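Local coordinates for putative acyl-[acyl-carrier-protein]--UDP-N-acetylglucosamine O-acyltransferase (Bacteroides fragilis, PDB 4R36) that probably transfers an acyl chain from acyl carrier protein to UDP-N-acetylglucosamine, working as a trimer of left-handed parallel beta-helices, at residues Y66-G71 against A80-I85; R114-K119 against V136-L141; N163-A168 against Y181-G186; G186-S191 against E203-S208. All blocks are in the same frame, centred on the assembly; numbering follows the deposited sequence.

Interaction 1: Y66-G71 against A80-I85; sequences YGSRIG and AVIGAI
Ser68 and Ile82 meet inside the left-handed parallel beta-helix, where two faces of the triangular coil converge. Strands 68-70 and 81-82 belong to different parallel sheets of that coil, so the contact is a corner packing and not a strand pairing. Ser68 starts it. Its CB points at the other segment and lies 4.0 Å from Ile82 CG2. Its OG stands anti to the carbonyl carbon (chi1 -58°), which turns it toward the carbonyl group of Ile82. There Ser68 OG lies 3.1 Å from Ile82 O, a close approach and not a hydrogen bond, and 3.5 Å from Ile82 CG2. The hydroxyl is instead hydrogen-bonded to Leu65 O, in the turn just before its own segment, so this buried polar atom is satisfied close to home. The CA of Gly83 packs against the same Ser68 OG at 3.7 Å.

Deeper in the coil, Ile70 and Ile82 both point inward. Their CD1 methyls come within 4.3 Å of each other, a loose apolar touch. Ile64 and Ile76 pack against both, so the isoleucines of successive faces fill the interior together. Arg69 alternates with these residues and points away from the other segment; its NH1 donates to Ser68 O.

At the outer end of the contact the chains approach through backbone oxygens. Tyr66 O and Gly83 O are two acceptors 3.4 Å apart, which cannot bond to each other. A water resolves this by donating to both, at 2.7 Å to Tyr66 O and 2.6 Å to Gly83 O.

Interaction 2: R114-K119 against V136-L141; sequences RGTAAK and VAHDAL
Asp139 OD2 accepts from two side chains, Thr116 OG1 at 2.6 Å and His138 ND1 at 2.8 Å. The threonine hydroxyl comes in on the syn side of the carboxylate. The imidazole N-H comes in on the anti side, and its bond is nearly straight, at 173°. OD2 lies in the plane of the ring, so the bond helps set the ring's rotation. The other oxygen, OD1, takes the backbone N-H of Thr116 at 3.0 Å, also from the syn side. It accepts from Gly120 N as well.

Thr116 OG1 sits between its backbone N and carbonyl carbon (chi1 67°). That places it to give its proton to Asp139 while accepting from Ala118 N, an ST turn at the start of a type I beta turn. The threonine CG2 lies obliquely by the imidazole, 3.6 Å from His138 ND1. Lys119 CB closes over Asp139 OD1 at 3.4 Å. Its extended chain carries NZ to a water that also reaches Ala140 O.

His138 binds UDP-N-acetylglucosamine in another structure of this protein, so Asp139, and Thr116 behind it, probably act as its second shell. The Lys90 and Gln174 side chains of that site are each about 6 Å from its side chain. The two segments are turns on adjacent coils of the beta-helix. Segment 114-119 links strand 111-112 to strand 121-124. The other turn links strand 135-136 to strand 141-142.

Interaction 3: N163-A168 against Y181-G186; sequences NAIISA and YVMIQG
This is a parallel strand pairing between neighbouring coils, in the sheet that carries strands 165-166 and 183-184. The two segments run almost exactly parallel. Three good backbone bonds join them. Ile165 N donates to Val182 O at 2.9 Å, Ile184 N donates to Ile165 O, and Ser167 N donates to Ile184 O. A weak fourth, Tyr181 N to Asn163 O at 3.4 Å, lies at the turn end.

Ser167 adds a side-chain bond at the end of the pairing. Its OG, anti to the carbonyl carbon (chi1 -43°), reaches Ile184 O at 2.8 Å. That oxygen therefore has two donors from one residue: the N-H lies in the carbonyl plane and the hydroxyl is tilted 20° from it. A water next to this hydroxyl also accepts from Gly186 N.

The strands stack one coil of the left-handed beta-helix on the next, and their side chains alternate between its inside and outside. Ile166 and Ile184 point the same way into the buried interior, side by side, with Ile166 CG1 3.9 Å from Ile184 CD1. Ile165 and Met183 lie on the other face, toward Arg217 and Asn211. Both of these residues bind UDP-N-acetylglucosamine in another structure of this protein. Ile165 CG2 meets Met183 CG there at 4.3 Å.

At the turn before the strands, Asn163 and Tyr181 also run side by side. Asn163 CB sits over one face of the tyrosine ring, a CH-pi contact 3.7 Å from the centroid. The amide plane is turned 34° from the ring. Phe220 meets the same tyrosine ring edge-to-face.

Interaction 4: G186-S191 against E203-S208; sequences GGCRFS and EPIAYS
Arg189 grips Glu203 side-on in a two-nitrogen salt bridge. Arg189 NH2 donates to Glu203 OE2 at 2.9 Å, nearly straight at 172°, and OE2 lies in the guanidinium plane. Arg189 NE donates to Glu203 OE1 at 3.2 Å, a more bent bond. The flat groups are not coplanar: their planes stand 72° apart, and both nitrogens approach from above the carboxylate plane. A bend at chi2 (59°) brings the Glu203 carboxylate back to the guanidinium, which the extended Arg189 chain carries out to it. The remaining nitrogen, Arg189 NH1, is hydrogen-bonded to Gly186 O of the second subunit, so this charge pair lies at the trimer interface.

Waters bridge the two segments. One molecule accepts from Arg189 N and donates to Glu203 OE1. Another donates to Arg189 O at 2.7 Å and accepts from Ile205 N at 2.9 Å.

Ile205 supplies the apolar half. Its CD1 touches Cys188 CB and Phe190 CB, both at 3.9 Å. Its CG2 also packs on Phe190 CB, and its CB rests near Arg189 O. Ile205 CD1 also lies obliquely by the Phe190 ring, which packs on Met172 of the preceding coil.

Strand 189-190 is the outermost strand of its parallel sheet in this chain. Segment 203-208 leads into strand 206-210, which runs antiparallel to strand 198-201 where the beta-helix gives way to the C-terminal helices.

The four contacts follow one another along the beta-helix. Interaction 1 is the buried one and mixes a serine hydroxyl, a water-bridged pair of carbonyls and a light isoleucine touch. Interactions 2, 3 and 4 are all partly buried. Interaction 2 touches interaction 1, with Ala84 O probably accepting from Arg114 N, but its chemistry is a carboxylate network around a ligand-binding histidine. Interaction 3 alone pairs strands through backbone bonds. Interaction 4 shares Gly186 with it, yet relies on a salt bridge, waters and one isoleucine. Both of these touch the third subunit. Interactions 1 and 4, with centres about 30 Å apart, each reach the sheet containing strands 81-82 and 189-190.

Interaction 1: Y66-G71 against A80-I85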
loop_
_atom_site.group_PDB
_atom_site.type_symbol
_atom_site.label_atom_id
_atom_site.label_comp_id
_atom_site.label_asym_id
_atom_site.label_seq_id
_atom_site.Cartn_x
_atom_site.Cartn_y
_atom_site.Cartn_z
ATOM N N TYR A 66 -9.785 20.083 9.846
ATOM C CA TYR A 66 -10.983 20.364 10.600
ATOM C C TYR A 66 -11.472 19.120 11.346
ATOM O O TYR A 66 -11.777 18.069 10.728
ATOM C CB TYR A 66 -12.041 20.804 9.570
ATOM C CG TYR A 66 -13.356 21.190 10.148
ATOM C CD1 TYR A 66 -14.339 20.248 10.381
ATOM C CD2 TYR A 66 -13.652 22.550 10.439
ATOM C CE1 TYR A 66 -15.578 20.616 10.876
ATOM C CE2 TYR A 66 -14.900 22.911 10.960
ATOM C CZ TYR A 66 -15.845 21.965 11.186
ATOM O OH TYR A 66 -17.071 22.305 11.690
ATOM N N GLY A 67 -11.512 19.235 12.672
ATOM C CA GLY A 67 -12.010 18.177 13.506
ATOM C C GLY A 67 -10.927 17.378 14.204
ATOM O O GLY A 67 -11.235 16.441 14.924
ATOM N N SER A 68 -9.677 17.679 13.953
ATOM C CA SER A 68 -8.594 16.938 14.605
ATOM C C SER A 68 -8.412 17.328 16.045
ATOM O O SER A 68 -8.565 18.518 16.407
ATOM C CB SER A 68 -7.285 17.159 13.910
ATOM O OG SER A 68 -7.308 16.780 12.524
ATOM N N ARG A 69 -8.073 16.318 16.854
ATOM C CA ARG A 69 -7.786 16.461 18.248
ATOM C C ARG A 69 -6.555 15.651 18.547
ATOM O O ARG A 69 -6.548 14.404 18.384
ATOM C CB ARG A 69 -8.935 15.940 19.071
ATOM C CG ARG A 69 -10.309 16.516 18.750
ATOM C CD ARG A 69 -10.465 17.939 19.273
ATOM N NE ARG A 69 -11.776 18.474 18.962
ATOM C CZ ARG A 69 -12.092 19.236 17.925
ATOM N NH1 ARG A 69 -11.208 19.561 17.003
ATOM N NH2 ARG A 69 -13.342 19.679 17.802
ATOM N N ILE A 70 -5.504 16.344 18.947
ATOM C CA ILE A 70 -4.233 15.780 19.183
ATOM C C ILE A 70 -3.804 16.043 20.609
ATOM O O ILE A 70 -3.818 17.198 21.095
ATOM C CB ILE A 70 -3.223 16.322 18.146
ATOM C CG1 ILE A 70 -3.622 15.803 16.730
ATOM C CG2 ILE A 70 -1.795 15.953 18.497
ATOM C CD1 ILE A 70 -3.012 16.612 15.622
ATOM N N GLY A 71 -3.369 14.979 21.269
ATOM C CA GLY A 71 -2.878 15.058 22.651
ATOM C C GLY A 71 -1.502 15.615 22.816
ATOM O O GLY A 71 -1.108 16.560 22.123
ATOM N N ALA A 80 1.597 13.018 6.553
ATOM C CA ALA A 80 0.434 12.530 7.279
ATOM C C ALA A 80 -0.761 13.467 7.131
ATOM O O ALA A 80 -0.606 14.698 6.981
ATOM C CB ALA A 80 0.767 12.345 8.728
ATOM N N VAL A 81 -1.949 12.883 7.077
ATOM C CA VAL A 81 -3.135 13.648 6.941
ATOM C C VAL A 81 -4.094 13.197 8.043
ATOM O O VAL A 81 -4.694 12.094 7.945
ATOM C CB VAL A 81 -3.771 13.478 5.547
ATOM C CG1 VAL A 81 -4.996 14.379 5.409
ATOM C CG2 VAL A 81 -2.748 13.759 4.417
ATOM N N ILE A 82 -4.337 14.070 9.000
ATOM C CA ILE A 82 -5.275 13.808 10.080
ATOM C C ILE A 82 -6.524 14.654 9.933
ATOM O O ILE A 82 -6.445 15.871 9.699
ATOM C CB ILE A 82 -4.582 14.054 11.432
ATOM C CG1 ILE A 82 -3.336 13.140 11.573
ATOM C CG2 ILE A 82 -5.529 13.791 12.594
ATOM C CD1 ILE A 82 -2.544 13.371 12.827
ATOM N N GLY A 83 -7.692 13.991 9.984
ATOM C CA GLY A 83 -8.969 14.629 10.042
ATOM C C GLY A 83 -9.731 14.820 8.769
ATOM O O GLY A 83 -10.806 15.425 8.789
ATOM N N ALA A 84 -9.265 14.251 7.661
ATOM C CA ALA A 84 -10.059 14.331 6.452
ATOM C C ALA A 84 -11.403 13.631 6.612
ATOM O O ALA A 84 -11.550 12.694 7.449
ATOM C CB ALA A 84 -9.312 13.766 5.272
ATOM N N ILE A 85 -12.385 14.104 5.846
ATOM C CA ILE A 85 -13.704 13.540 5.895
ATOM C C ILE A 85 -13.678 12.024 5.571
ATOM O O ILE A 85 -12.787 11.563 4.839
ATOM C CB ILE A 85 -14.720 14.238 5.003
ATOM C CG1 ILE A 85 -14.311 14.164 3.522
ATOM C CG2 ILE A 85 -14.892 15.689 5.487
ATOM C CD1 ILE A 85 -15.370 14.661 2.606
HETATM O O HOH W 1 -12.251 17.495 8.100
#

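Interaction 2: R114-K119 against V136-L141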
loop_
_atom_site.group_PDB
_atom_site.type_symbol
_atom_site.label_atom_id
_atom_site.label_comp_id
_atom_site.label_asym_id
_atom_site.label_seq_id
_atom_site.Cartn_x
_atom_site.Cartn_y
_atom_site.Cartn_z
ATOM N N ARG A 114 -11.697 11.576 10.085
ATOM C CA ARG A 114 -12.681 11.804 11.094
ATOM C C ARG A 114 -13.892 10.922 10.977
ATOM O O ARG A 114 -14.094 10.173 9.979
ATOM C CB ARG A 114 -13.070 13.301 11.165
ATOM C CG ARG A 114 -13.821 13.931 10.001
ATOM C CD ARG A 114 -13.933 15.428 10.366
ATOM N NE ARG A 114 -14.588 16.295 9.384
ATOM C CZ ARG A 114 -15.884 16.634 9.356
ATOM N NH1 ARG A 114 -16.755 16.099 10.150
ATOM N NH2 ARG A 114 -16.323 17.487 8.440
ATOM N N GLY A 115 -14.727 10.983 11.990
ATOM C CA GLY A 115 -15.861 10.042 12.123
ATOM C C GLY A 115 -17.104 10.336 11.247
ATOM O O GLY A 115 -17.149 11.323 10.514
ATOM N N THR A 116 -18.101 9.461 11.362
ATOM C CA THR A 116 -19.413 9.645 10.733
ATOM C C THR A 116 -20.475 9.643 11.859
ATOM O O THR A 116 -20.161 9.386 13.018
ATOM C CB THR A 116 -19.780 8.516 9.779
ATOM O OG1 THR A 116 -19.978 7.284 10.507
ATOM C CG2 THR A 116 -18.769 8.352 8.698
ATOM N N ALA A 117 -21.741 9.819 11.494
ATOM C CA ALA A 117 -22.842 9.734 12.459
ATOM C C ALA A 117 -22.940 8.375 13.130
ATOM O O ALA A 117 -23.573 8.230 14.149
ATOM C CB ALA A 117 -24.158 10.033 11.762
ATOM N N ALA A 118 -22.372 7.345 12.533
ATOM C CA ALA A 118 -22.361 6.011 13.176
ATOM C C ALA A 118 -21.752 5.993 14.566
ATOM O O ALA A 118 -22.074 5.102 15.347
ATOM C CB ALA A 118 -21.598 4.985 12.272
ATOM N N LYS A 119 -20.800 6.881 14.818
ATOM C CA LYS A 119 -20.183 7.067 16.101
ATOM C C LYS A 119 -19.833 8.548 16.300
ATOM O O LYS A 119 -20.326 9.182 17.226
ATOM C CB LYS A 119 -18.909 6.195 16.286
ATOM C CG LYS A 119 -18.334 6.317 17.690
ATOM C CD LYS A 119 -17.095 5.473 17.944
ATOM C CE LYS A 119 -16.524 5.776 19.303
ATOM N NZ LYS A 119 -15.333 4.949 19.660
ATOM N N VAL A 136 -6.462 4.755 8.891
ATOM C CA VAL A 136 -7.461 4.567 9.965
ATOM C C VAL A 136 -8.795 5.198 9.546
ATOM O O VAL A 136 -8.870 6.407 9.381
ATOM C CB VAL A 136 -6.980 5.217 11.265
ATOM C CG1 VAL A 136 -7.948 4.926 12.405
ATOM C CG2 VAL A 136 -5.610 4.730 11.673
ATOM N N ALA A 137 -9.789 4.338 9.296
ATOM C CA ALA A 137 -11.012 4.759 8.711
ATOM C C ALA A 137 -11.902 5.383 9.757
ATOM O O ALA A 137 -11.659 5.269 10.962
ATOM C CB ALA A 137 -11.715 3.618 8.040
ATOM N N HIS A 138 -12.923 6.063 9.239
ATOM C CA HIS A 138 -13.962 6.660 10.094
ATOM C C HIS A 138 -14.447 5.766 11.233
ATOM O O HIS A 138 -14.700 4.574 11.052
ATOM C CB HIS A 138 -15.151 7.027 9.233
ATOM C CG HIS A 138 -15.873 5.852 8.655
ATOM N ND1 HIS A 138 -16.971 5.290 9.264
ATOM C CD2 HIS A 138 -15.734 5.216 7.463
ATOM C CE1 HIS A 138 -17.440 4.305 8.518
ATOM N NE2 HIS A 138 -16.713 4.247 7.412
ATOM N N ASP A 139 -14.505 6.343 12.432
ATOM C CA ASP A 139 -15.098 5.684 13.648
ATOM C C ASP A 139 -14.279 4.502 14.190
ATOM O O ASP A 139 -14.721 3.840 15.137
ATOM C CB ASP A 139 -16.548 5.283 13.481
ATOM C CG ASP A 139 -17.393 6.410 12.853
ATOM O OD1 ASP A 139 -17.458 7.469 13.468
ATOM O OD2 ASP A 139 -17.904 6.266 11.739
ATOM N N ALA A 140 -13.085 4.265 13.617
ATOM C CA ALA A 140 -12.216 3.250 14.125
ATOM C C ALA A 140 -11.689 3.632 15.494
ATOM O O ALA A 140 -11.689 4.812 15.892
ATOM C CB ALA A 140 -11.051 3.058 13.183
ATOM N N LEU A 141 -11.334 2.623 16.261
ATOM C CA LEU A 141 -10.807 2.763 17.594
ATOM C C LEU A 141 -9.506 1.940 17.714
ATOM O O LEU A 141 -9.565 0.722 17.566
ATOM C CB LEU A 141 -11.794 2.247 18.650
ATOM C CG LEU A 141 -11.218 2.274 20.089
ATOM C CD1 LEU A 141 -10.927 3.663 20.597
ATOM C CD2 LEU A 141 -12.169 1.528 21.058
HETATM O O HOH W 2 -13.426 5.683 17.801
#

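Interaction 3: N163-A168 against Y181-G186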
loop_
_atom_site.group_PDB
_atom_site.type_symbol
_atom_site.label_atom_id
_atom_site.label_comp_id
_atom_site.label_asym_id
_atom_site.label_seq_id
_atom_site.Cartn_x
_atom_site.Cartn_y
_atom_site.Cartn_z
ATOM N N ASN A 163 -1.821 -3.157 23.024
ATOM C CA ASN A 163 -0.624 -3.987 22.872
ATOM C C ASN A 163 -0.573 -4.946 21.674
ATOM O O ASN A 163 0.133 -5.930 21.701
ATOM C CB ASN A 163 -0.260 -4.740 24.166
ATOM C CG ASN A 163 -0.317 -3.867 25.392
ATOM O OD1 ASN A 163 -1.079 -4.106 26.314
ATOM N ND2 ASN A 163 0.438 -2.823 25.354
ATOM N N ALA A 164 -1.304 -4.658 20.620
ATOM C CA ALA A 164 -1.346 -5.523 19.483
ATOM C C ALA A 164 -0.186 -5.160 18.571
ATOM O O ALA A 164 0.258 -4.026 18.572
ATOM C CB ALA A 164 -2.675 -5.320 18.726
ATOM N N ILE A 165 0.322 -6.141 17.856
ATOM C CA ILE A 165 1.303 -5.943 16.830
ATOM C C ILE A 165 0.760 -6.437 15.511
ATOM O O ILE A 165 0.459 -7.610 15.354
ATOM C CB ILE A 165 2.643 -6.613 17.132
ATOM C CG1 ILE A 165 3.208 -6.001 18.414
ATOM C CG2 ILE A 165 3.599 -6.395 15.965
ATOM C CD1 ILE A 165 4.527 -6.583 18.832
ATOM N N ILE A 166 0.619 -5.538 14.546
ATOM C CA ILE A 166 0.072 -5.868 13.224
ATOM C C ILE A 166 1.155 -5.557 12.224
ATOM O O ILE A 166 1.750 -4.453 12.276
ATOM C CB ILE A 166 -1.205 -5.067 12.960
ATOM C CG1 ILE A 166 -2.176 -5.315 14.108
ATOM C CG2 ILE A 166 -1.791 -5.395 11.604
ATOM C CD1 ILE A 166 -3.449 -4.516 14.023
ATOM N N SER A 167 1.473 -6.504 11.343
ATOM C CA SER A 167 2.519 -6.273 10.370
ATOM C C SER A 167 1.977 -5.463 9.191
ATOM O O SER A 167 0.939 -4.821 9.280
ATOM C CB SER A 167 3.206 -7.552 9.844
ATOM O OG SER A 167 3.462 -8.459 10.866
ATOM N N ALA A 168 2.753 -5.435 8.136
ATOM C CA ALA A 168 2.501 -4.614 6.989
ATOM C C ALA A 168 1.485 -5.201 6.072
ATOM O O ALA A 168 1.308 -6.451 5.993
ATOM C CB ALA A 168 3.812 -4.419 6.229
ATOM N N TYR A 181 -2.247 -8.152 22.490
ATOM C CA TYR A 181 -1.047 -9.018 22.400
ATOM C C TYR A 181 -1.027 -10.011 21.197
ATOM O O TYR A 181 -0.310 -10.972 21.178
ATOM C CB TYR A 181 -0.837 -9.780 23.709
ATOM C CG TYR A 181 -0.531 -8.879 24.841
ATOM C CD1 TYR A 181 0.764 -8.376 25.008
ATOM C CD2 TYR A 181 -1.499 -8.511 25.725
ATOM C CE1 TYR A 181 1.037 -7.535 26.064
ATOM C CE2 TYR A 181 -1.213 -7.632 26.777
ATOM C CZ TYR A 181 0.066 -7.175 26.933
ATOM O OH TYR A 181 0.471 -6.288 27.935
ATOM N N VAL A 182 -1.813 -9.717 20.199
ATOM C CA VAL A 182 -1.885 -10.513 18.988
ATOM C C VAL A 182 -0.714 -10.108 18.139
ATOM O O VAL A 182 -0.236 -8.944 18.224
ATOM C CB VAL A 182 -3.192 -10.149 18.312
ATOM C CG1 VAL A 182 -3.216 -10.370 16.835
ATOM C CG2 VAL A 182 -4.414 -10.796 18.985
ATOM N N MET A 183 -0.221 -11.032 17.339
ATOM C CA MET A 183 0.631 -10.681 16.252
ATOM C C MET A 183 -0.035 -11.142 14.977
ATOM O O MET A 183 -0.315 -12.342 14.784
ATOM C CB MET A 183 1.957 -11.309 16.415
ATOM C CG MET A 183 2.922 -10.617 15.494
ATOM S SD MET A 183 3.088 -11.747 14.147
ATOM C CE MET A 183 4.014 -10.539 13.149
ATOM N N ILE A 184 -0.251 -10.196 14.063
ATOM C CA ILE A 184 -0.867 -10.537 12.772
ATOM C C ILE A 184 0.240 -10.446 11.731
ATOM O O ILE A 184 0.896 -9.385 11.570
ATOM C CB ILE A 184 -1.997 -9.577 12.411
ATOM C CG1 ILE A 184 -3.000 -9.518 13.567
ATOM C CG2 ILE A 184 -2.635 -10.026 11.119
ATOM C CD1 ILE A 184 -4.200 -8.591 13.300
ATOM N N GLN A 185 0.378 -11.501 10.955
ATOM C CA GLN A 185 1.464 -11.578 10.004
ATOM C C GLN A 185 1.188 -10.755 8.742
ATOM O O GLN A 185 0.065 -10.470 8.398
ATOM C CB GLN A 185 1.719 -13.047 9.646
ATOM C CG GLN A 185 2.321 -13.745 10.913
ATOM C CD GLN A 185 2.770 -15.198 10.655
ATOM O OE1 GLN A 185 2.347 -15.834 9.697
ATOM N NE2 GLN A 185 3.643 -15.698 11.517
ATOM N N GLY A 186 2.280 -10.369 8.085
ATOM C CA GLY A 186 2.215 -9.406 6.979
ATOM C C GLY A 186 1.454 -9.885 5.796
ATOM O O GLY A 186 1.544 -11.053 5.403
HETATM O O HOH W 3 1.656 -8.044 20.602
HETATM O O HOH W 4 5.000 -10.785 9.272
#

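Interaction 4: G186-S191 against E203-S208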
loop_
_atom_site.group_PDB
_atom_site.type_symbol
_atom_site.label_atom_id
_atom_site.label_comp_id
_atom_site.label_asym_id
_atom_site.label_seq_id
_atom_site.Cartn_x
_atom_site.Cartn_y
_atom_site.Cartn_z
ATOM N N GLY A 186 2.280 -10.369 8.085
ATOM C CA GLY A 186 2.215 -9.406 6.979
ATOM C C GLY A 186 1.454 -9.885 5.796
ATOM O O GLY A 186 1.544 -11.053 5.403
ATOM N N GLY A 187 0.617 -9.023 5.259
ATOM C CA GLY A 187 -0.187 -9.405 4.120
ATOM C C GLY A 187 -1.445 -10.174 4.393
ATOM O O GLY A 187 -2.207 -10.471 3.431
ATOM N N CYS A 188 -1.709 -10.506 5.667
ATOM C CA CYS A 188 -2.964 -11.193 5.984
ATOM C C CYS A 188 -4.182 -10.324 5.896
ATOM O O CYS A 188 -4.107 -9.083 6.039
ATOM C CB CYS A 188 -2.872 -11.868 7.373
ATOM S SG CYS A 188 -1.585 -13.157 7.365
ATOM N N ARG A 189 -5.331 -10.959 5.684
ATOM C CA ARG A 189 -6.576 -10.265 5.647
ATOM C C ARG A 189 -7.588 -11.042 6.434
ATOM O O ARG A 189 -7.548 -12.282 6.450
ATOM C CB ARG A 189 -7.070 -10.071 4.213
ATOM C CG ARG A 189 -7.135 -11.385 3.438
ATOM C CD ARG A 189 -7.465 -11.170 1.939
ATOM N NE ARG A 189 -7.358 -12.419 1.194
ATOM C CZ ARG A 189 -7.408 -12.547 -0.111
ATOM N NH1 ARG A 189 -7.573 -11.489 -0.891
ATOM N NH2 ARG A 189 -7.377 -13.762 -0.640
ATOM N N PHE A 190 -8.569 -10.337 7.014
ATOM C CA PHE A 190 -9.515 -11.040 7.845
ATOM C C PHE A 190 -10.811 -10.283 7.978
ATOM O O PHE A 190 -10.805 -9.019 7.899
ATOM C CB PHE A 190 -8.956 -11.315 9.241
ATOM C CG PHE A 190 -8.531 -10.091 9.998
ATOM C CD1 PHE A 190 -7.298 -9.512 9.795
ATOM C CD2 PHE A 190 -9.314 -9.603 11.033
ATOM C CE1 PHE A 190 -6.890 -8.359 10.546
ATOM C CE2 PHE A 190 -8.926 -8.503 11.816
ATOM C CZ PHE A 190 -7.694 -7.858 11.568
ATOM N N SER A 191 -11.899 -11.028 8.163
ATOM C CA SER A 191 -13.207 -10.392 8.385
ATOM C C SER A 191 -13.966 -10.991 9.586
ATOM O O SER A 191 -15.204 -10.858 9.711
ATOM C CB SER A 191 -14.023 -10.508 7.124
ATOM O OG SER A 191 -14.123 -11.895 6.858
ATOM N N GLU A 203 -2.832 -17.652 4.450
ATOM C CA GLU A 203 -4.021 -17.387 3.668
ATOM C C GLU A 203 -4.773 -18.691 3.359
ATOM O O GLU A 203 -4.150 -19.601 2.825
ATOM C CB GLU A 203 -3.575 -16.801 2.309
ATOM C CG GLU A 203 -4.669 -16.658 1.250
ATOM C CD GLU A 203 -5.837 -15.782 1.654
ATOM O OE1 GLU A 203 -5.658 -14.871 2.471
ATOM O OE2 GLU A 203 -6.971 -16.005 1.135
ATOM N N PRO A 204 -6.060 -18.766 3.629
ATOM C CA PRO A 204 -6.807 -17.814 4.472
ATOM C C PRO A 204 -6.205 -17.717 5.885
ATOM O O PRO A 204 -5.514 -18.621 6.328
ATOM C CB PRO A 204 -8.226 -18.413 4.554
ATOM C CG PRO A 204 -8.260 -19.495 3.498
ATOM C CD PRO A 204 -6.865 -19.986 3.296
ATOM N N ILE A 205 -6.478 -16.611 6.566
ATOM C CA ILE A 205 -5.896 -16.387 7.879
ATOM C C ILE A 205 -6.260 -17.518 8.868
ATOM O O ILE A 205 -7.351 -18.096 8.751
ATOM C CB ILE A 205 -6.344 -14.992 8.420
ATOM C CG1 ILE A 205 -5.327 -14.503 9.437
ATOM C CG2 ILE A 205 -7.782 -14.991 8.932
ATOM C CD1 ILE A 205 -5.536 -13.063 9.889
ATOM N N ALA A 206 -5.400 -17.762 9.836
ATOM C CA ALA A 206 -5.577 -18.880 10.768
ATOM C C ALA A 206 -4.841 -18.654 12.014
ATOM O O ALA A 206 -3.683 -18.138 12.014
ATOM C CB ALA A 206 -5.072 -20.167 10.133
ATOM N N TYR A 207 -5.428 -19.156 13.100
ATOM C CA TYR A 207 -4.695 -19.305 14.338
ATOM C C TYR A 207 -3.445 -20.102 14.143
ATOM O O TYR A 207 -3.512 -21.143 13.541
ATOM C CB TYR A 207 -5.607 -20.014 15.347
ATOM C CG TYR A 207 -4.874 -20.536 16.515
ATOM C CD1 TYR A 207 -4.464 -19.702 17.528
ATOM C CD2 TYR A 207 -4.559 -21.888 16.604
ATOM C CE1 TYR A 207 -3.798 -20.192 18.639
ATOM C CE2 TYR A 207 -3.863 -22.387 17.731
ATOM C CZ TYR A 207 -3.486 -21.525 18.728
ATOM O OH TYR A 207 -2.782 -21.993 19.811
ATOM N N SER A 208 -2.294 -19.589 14.564
ATOM C CA SER A 208 -0.974 -20.142 14.226
ATOM C C SER A 208 -0.135 -20.246 15.488
ATOM O O SER A 208 1.072 -20.019 15.440
ATOM C CB SER A 208 -0.302 -19.247 13.200
ATOM O OG SER A 208 -1.059 -19.229 11.986
HETATM O O HOH W 5 -2.801 -13.540 3.159
HETATM O O HOH W 6 -4.775 -13.874 5.048
HETATM O O HOH W 7 -8.129 -14.648 5.291
HETATM O O HOH W 8 -8.863 -14.861 2.616
#